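Local coordinates for glycosyl hydrolases family 31 family protein (Aspergillus niger, PDB 6DRU) that releases alpha-xylose from the non-reducing terminal glucose of xyloglucan oligosaccharides as a family 31 alpha-xylosidase, at residues Tyr150-Thr154 / Ser504-Trp510; Asp229-Gln233 / Thr609-Arg615. All blocks are in the same frame, centred on the assembly; numbering follows the deposited sequence.

Interaction 1 (Tyr150-Thr154 / Ser504-Trp510); sequences YGTGT and SAAATGW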
loop_
_atom_site.group_PDB
_atom_site.type_symbol
_atom_site.label_atom_id
_atom_site.label_comp_id
_atom_site.label_asym_id
_atom_site.label_seq_id
_atom_site.Cartn_x
_atom_site.Cartn_y
_atom_site.Cartn_z
ATOM N N TYR A 150 29.957 11.550 -15.178
ATOM C CA TYR A 150 30.957 11.549 -14.120
ATOM C C TYR A 150 30.311 11.942 -12.800
ATOM O O TYR A 150 29.482 12.856 -12.753
ATOM C CB TYR A 150 32.104 12.516 -14.434
ATOM C CG TYR A 150 32.642 12.410 -15.841
ATOM C CD1 TYR A 150 32.956 11.175 -16.393
ATOM C CD2 TYR A 150 32.835 13.545 -16.620
ATOM C CE1 TYR A 150 33.447 11.075 -17.680
ATOM C CE2 TYR A 150 33.326 13.454 -17.907
ATOM C CZ TYR A 150 33.632 12.217 -18.433
ATOM O OH TYR A 150 34.121 12.124 -19.715
ATOM N N GLY A 151 30.706 11.261 -11.726
ATOM C CA GLY A 151 30.188 11.565 -10.405
ATOM C C GLY A 151 29.304 10.477 -9.836
ATOM O O GLY A 151 29.724 9.320 -9.726
ATOM N N THR A 152 28.075 10.848 -9.465
ATOM C CA THR A 152 27.059 9.943 -8.920
ATOM C C THR A 152 27.452 9.348 -7.567
ATOM O O THR A 152 26.880 8.338 -7.143
ATOM C CB THR A 152 26.713 8.817 -9.906
ATOM O OG1 THR A 152 27.783 7.863 -9.951
ATOM C CG2 THR A 152 26.475 9.374 -11.304
ATOM N N GLY A 153 28.407 9.953 -6.869
ATOM C CA GLY A 153 28.835 9.439 -5.582
ATOM C C GLY A 153 29.981 8.451 -5.697
ATOM O O GLY A 153 30.742 8.431 -6.668
ATOM N N THR A 154 30.093 7.605 -4.677
ATOM C CA THR A 154 31.165 6.627 -4.584
ATOM C C THR A 154 30.626 5.212 -4.742
ATOM O O THR A 154 29.486 4.914 -4.373
ATOM C CB THR A 154 31.905 6.746 -3.248
ATOM O OG1 THR A 154 30.998 6.473 -2.172
ATOM C CG2 THR A 154 32.473 8.144 -3.085
ATOM N N SER A 504 35.361 9.634 -8.773
ATOM C CA SER A 504 33.924 9.867 -8.877
ATOM C C SER A 504 33.436 10.796 -7.772
ATOM O O SER A 504 32.553 11.631 -8.000
ATOM C CB SER A 504 33.171 8.536 -8.829
ATOM O OG SER A 504 33.501 7.719 -9.939
ATOM N N ALA A 505 34.001 10.663 -6.569
ATOM C CA ALA A 505 33.637 11.559 -5.476
ATOM C C ALA A 505 34.010 13.001 -5.794
ATOM O O ALA A 505 33.296 13.935 -5.410
ATOM C CB ALA A 505 34.309 11.103 -4.180
ATOM N N ALA A 506 35.128 13.203 -6.494
ATOM C CA ALA A 506 35.533 14.556 -6.859
ATOM C C ALA A 506 34.518 15.196 -7.798
ATOM O O ALA A 506 34.211 16.388 -7.673
ATOM C CB ALA A 506 36.923 14.536 -7.493
ATOM N N ALA A 507 33.985 14.422 -8.746
ATOM C CA ALA A 507 32.976 14.949 -9.656
ATOM C C ALA A 507 31.641 15.188 -8.964
ATOM O O ALA A 507 30.824 15.964 -9.473
ATOM C CB ALA A 507 32.786 14.003 -10.842
ATOM N N THR A 508 31.401 14.542 -7.822
ATOM C CA THR A 508 30.198 14.789 -7.040
ATOM C C THR A 508 30.315 16.040 -6.178
ATOM O O THR A 508 29.293 16.547 -5.698
ATOM C CB THR A 508 29.886 13.569 -6.163
ATOM O OG1 THR A 508 30.073 12.372 -6.927
ATOM C CG2 THR A 508 28.448 13.608 -5.655
ATOM N N GLY A 509 31.527 16.559 -5.989
ATOM C CA GLY A 509 31.756 17.735 -5.176
ATOM C C GLY A 509 32.484 17.474 -3.876
ATOM O O GLY A 509 32.669 18.414 -3.094
ATOM N N TRP A 510 32.908 16.239 -3.619
ATOM C CA TRP A 510 33.560 15.872 -2.368
ATOM C C TRP A 510 35.070 15.898 -2.569
ATOM O O TRP A 510 35.601 15.153 -3.400
ATOM C CB TRP A 510 33.108 14.488 -1.900
ATOM C CG TRP A 510 31.622 14.327 -1.812
ATOM C CD1 TRP A 510 30.686 15.318 -1.731
ATOM C CD2 TRP A 510 30.898 13.091 -1.799
ATOM N NE1 TRP A 510 29.426 14.776 -1.669
ATOM C CE2 TRP A 510 29.529 13.410 -1.707
ATOM C CE3 TRP A 510 31.276 11.746 -1.854
ATOM C CZ2 TRP A 510 28.536 12.433 -1.671
ATOM C CZ3 TRP A 510 30.290 10.778 -1.818
ATOM C CH2 TRP A 510 28.937 11.127 -1.727
HETATM O O HOH W 1 33.360 9.323 -12.262
#

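Interaction 2 (Asp229-Gln233 / Thr609-Arg615); sequences DTLQQ and TGRSIMR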
loop_
_atom_site.group_PDB
_atom_site.type_symbol
_atom_site.label_atom_id
_atom_site.label_comp_id
_atom_site.label_asym_id
_atom_site.label_seq_id
_atom_site.Cartn_x
_atom_site.Cartn_y
_atom_site.Cartn_z
ATOM N N ASP A 229 36.144 22.679 -14.544
ATOM C CA ASP A 229 36.399 23.457 -13.338
ATOM C C ASP A 229 35.267 24.436 -13.063
ATOM O O ASP A 229 34.972 24.736 -11.901
ATOM C CB ASP A 229 37.733 24.193 -13.460
ATOM C CG ASP A 229 38.922 23.254 -13.417
ATOM O OD1 ASP A 229 38.850 22.242 -12.686
ATOM O OD2 ASP A 229 39.924 23.522 -14.114
ATOM N N THR A 230 34.620 24.938 -14.117
ATOM C CA THR A 230 33.477 25.822 -13.926
ATOM C C THR A 230 32.262 25.048 -13.435
ATOM O O THR A 230 31.527 25.526 -12.563
ATOM C CB THR A 230 33.155 26.559 -15.225
ATOM O OG1 THR A 230 34.281 27.356 -15.612
ATOM C CG2 THR A 230 31.947 27.463 -15.041
ATOM N N LEU A 231 32.033 23.851 -13.982
ATOM C CA LEU A 231 30.938 23.011 -13.505
ATOM C C LEU A 231 31.052 22.762 -12.006
ATOM O O LEU A 231 30.069 22.894 -11.267
ATOM C CB LEU A 231 30.914 21.689 -14.272
ATOM C CG LEU A 231 30.335 21.720 -15.685
ATOM C CD1 LEU A 231 30.439 20.350 -16.333
ATOM C CD2 LEU A 231 28.888 22.184 -15.652
ATOM N N GLN A 232 32.251 22.413 -11.535
ATOM C CA GLN A 232 32.453 22.221 -10.103
ATOM C C GLN A 232 32.325 23.530 -9.338
ATOM O O GLN A 232 31.927 23.525 -8.168
ATOM C CB GLN A 232 33.815 21.580 -9.841
ATOM C CG GLN A 232 33.906 20.130 -10.280
ATOM C CD GLN A 232 32.934 19.237 -9.533
ATOM O OE1 GLN A 232 32.788 19.342 -8.315
ATOM N NE2 GLN A 232 32.262 18.353 -10.262
ATOM N N GLN A 233 32.660 24.657 -9.973
ATOM C CA GLN A 233 32.444 25.949 -9.331
ATOM C C GLN A 233 30.958 26.216 -9.132
ATOM O O GLN A 233 30.553 26.785 -8.111
ATOM C CB GLN A 233 33.077 27.063 -10.163
ATOM C CG GLN A 233 33.482 28.292 -9.361
ATOM C CD GLN A 233 33.791 29.484 -10.247
ATOM O OE1 GLN A 233 34.437 29.348 -11.286
ATOM N NE2 GLN A 233 33.336 30.660 -9.836
ATOM N N THR A 609 36.731 27.965 -4.676
ATOM C CA THR A 609 36.052 27.777 -5.950
ATOM C C THR A 609 35.480 26.379 -6.135
ATOM O O THR A 609 34.865 26.113 -7.173
ATOM C CB THR A 609 36.993 28.101 -7.120
ATOM O OG1 THR A 609 38.242 27.420 -6.940
ATOM C CG2 THR A 609 37.240 29.600 -7.206
ATOM N N GLY A 610 35.685 25.475 -5.181
ATOM C CA GLY A 610 35.402 24.076 -5.429
ATOM C C GLY A 610 36.385 23.436 -6.381
ATOM O O GLY A 610 36.042 22.461 -7.057
ATOM N N ARG A 611 37.600 23.976 -6.458
ATOM C CA ARG A 611 38.661 23.433 -7.294
ATOM C C ARG A 611 39.010 22.032 -6.812
ATOM O O ARG A 611 39.512 21.868 -5.695
ATOM C CB ARG A 611 39.885 24.348 -7.246
ATOM C CG ARG A 611 40.887 24.129 -8.354
ATOM C CD ARG A 611 40.225 24.318 -9.704
ATOM N NE ARG A 611 41.181 24.234 -10.802
ATOM C CZ ARG A 611 41.650 25.289 -11.457
ATOM N NH1 ARG A 611 41.249 26.507 -11.121
ATOM N NH2 ARG A 611 42.518 25.128 -12.448
ATOM N N SER A 612 38.738 21.022 -7.636
ATOM C CA SER A 612 38.898 19.639 -7.205
ATOM C C SER A 612 40.339 19.353 -6.803
ATOM O O SER A 612 41.286 19.779 -7.468
ATOM C CB SER A 612 38.466 18.685 -8.313
ATOM O OG SER A 612 37.126 18.924 -8.704
ATOM N N ILE A 613 40.499 18.624 -5.699
ATOM C CA ILE A 613 41.820 18.338 -5.152
ATOM C C ILE A 613 42.474 17.220 -5.953
ATOM O O ILE A 613 43.452 17.457 -6.671
ATOM C CB ILE A 613 41.736 17.994 -3.656
ATOM C CG1 ILE A 613 41.139 19.176 -2.889
ATOM C CG2 ILE A 613 43.108 17.643 -3.111
ATOM C CD1 ILE A 613 40.977 18.929 -1.415
ATOM N N MET A 614 41.955 16.001 -5.850
ATOM C CA MET A 614 42.403 14.933 -6.733
ATOM C C MET A 614 41.523 14.938 -7.976
ATOM O O MET A 614 40.292 14.920 -7.880
ATOM C CB MET A 614 42.401 13.569 -6.035
ATOM C CG MET A 614 41.088 13.096 -5.452
ATOM S SD MET A 614 41.328 11.528 -4.580
ATOM C CE MET A 614 41.760 10.433 -5.930
ATOM N N ARG A 615 42.164 14.974 -9.141
ATOM C CA ARG A 615 41.524 15.415 -10.373
ATOM C C ARG A 615 41.590 14.335 -11.441
ATOM O O ARG A 615 42.695 13.946 -11.854
ATOM C CB ARG A 615 42.196 16.698 -10.873
ATOM C CG ARG A 615 42.192 17.825 -9.851
ATOM C CD ARG A 615 43.052 19.002 -10.288
ATOM N NE ARG A 615 42.559 19.631 -11.509
ATOM C CZ ARG A 615 41.527 20.466 -11.557
ATOM N NH1 ARG A 615 40.867 20.775 -10.449
ATOM N NH2 ARG A 615 41.153 20.991 -12.716
HETATM O O HOH W 2 36.474 25.000 -9.382
HETATM O O HOH W 3 34.282 20.460 -6.207
#

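Interaction 1 (Tyr150-Thr154 / Ser504-Trp510)
T508, at the end of helix 492-508, meets the glycine-rich corner G151-G153 with every atom of its side chain. Its CB lies 4.0 Å from G153 N. From there CG2 points anti to the backbone N, passing beside the same G153 N and lying over the rim of one face of the W510 indole. The hydroxyl, beside the backbone N (chi1 -43°), takes the hydrogen bond G153 N to T508 OG1 (2.9 Å, 148° at the hydrogen) and donates to S504 O one turn back, 2.8 Å from OG1. A threonine suits this place because one OG1 serves the corner and its own helix while the methyl fills in beside it. Small residues let the backbones close up: A507 CB sits 3.6 Å from G151 N, and G151 CA makes a CH...O contact with S504 O. The positive phi of G151 and G153 suits glycine. Farther along, T154 CG2 reaches the edge of the W510 ring at CZ3 (3.6 Å) and also touches A505 CB. A Schellman motif at G509 ends the helix and turns W510 toward the corner. In this way a TIM-barrel helix of the family 31 catalytic domain packs its C-terminal turn against the N-terminal beta domain.

Interaction 2 (Asp229-Gln233 / Thr609-Arg615)
D229 faces two arginines, R615 and R611, and the three form a salt-bridge network in which each arginine is engaged differently. R615 approaches with its edge: NH2 gives D229 OD1 a nearly straight hydrogen bond (2.6 Å, 163° at the hydrogen), received on the syn lone pair and close to the guanidinium plane, while NH1 adds a weak one to the same oxygen. R611 instead lays a face of its guanidinium against the carboxylate. D229 OD2 stands well out of that plane, 3.5 Å from R611 NH2, so the attraction is one of charge alone. The bend of R611 at chi2 (58°) brings its end back to D229 although its CB points away. With two cations beside it, the carboxylate is probably held ionised.

A further hydrogen bond, from R615 NH1 to S612 O (3.2 Å), lies in the guanidinium plane and steadies its orientation; arginine's several donors suit it to holding an acid and a loop carbonyl together. Two waters bridge the segments: one joins the carbonyls D229 O and T609 O, the other joins G610 O to OE1 of Q232, whose NE2 is hydrogen-bonded to A507 O.

The remaining contacts are CH...O and packing ones. Q233 CA makes a CH...O contact with T609 O, beside which Q233 CG packs. Q232 CG touches S612 OG at 3.8 Å. G610 turns with positive phi, a conformation favourable to glycine, and its carbonyl O packs on Q232 CB.

Helix 228-239 thus lies against the link between helix 596-609 and strand 614-615. R615 NE reaches D620 in a second salt bridge, and the strand pairs with 643-645 at the edge of the C-terminal beta domain. L231 and Q232 also touch M182 of strand 176-183.

How the interactions relate
Both contacts tie the middle and C-terminal parts of the chain to earlier elements, and their centres lie about 11 Å apart. Interaction 1 is buried throughout and works by close backbone packing, small residues and a single hydroxyl, without a salt bridge between its segments. Interaction 2 lies farther from the centre of the chain, is only partly buried, and relies on ion pairs and bridging water. They meet directly: Q232 NE2 of interaction 2 probably donates a hydrogen bond to A507 O of interaction 1 (2.9 Å), and A506 CB packs on M614 O. Strand 176-183 is common to both, A507 also packing on M182.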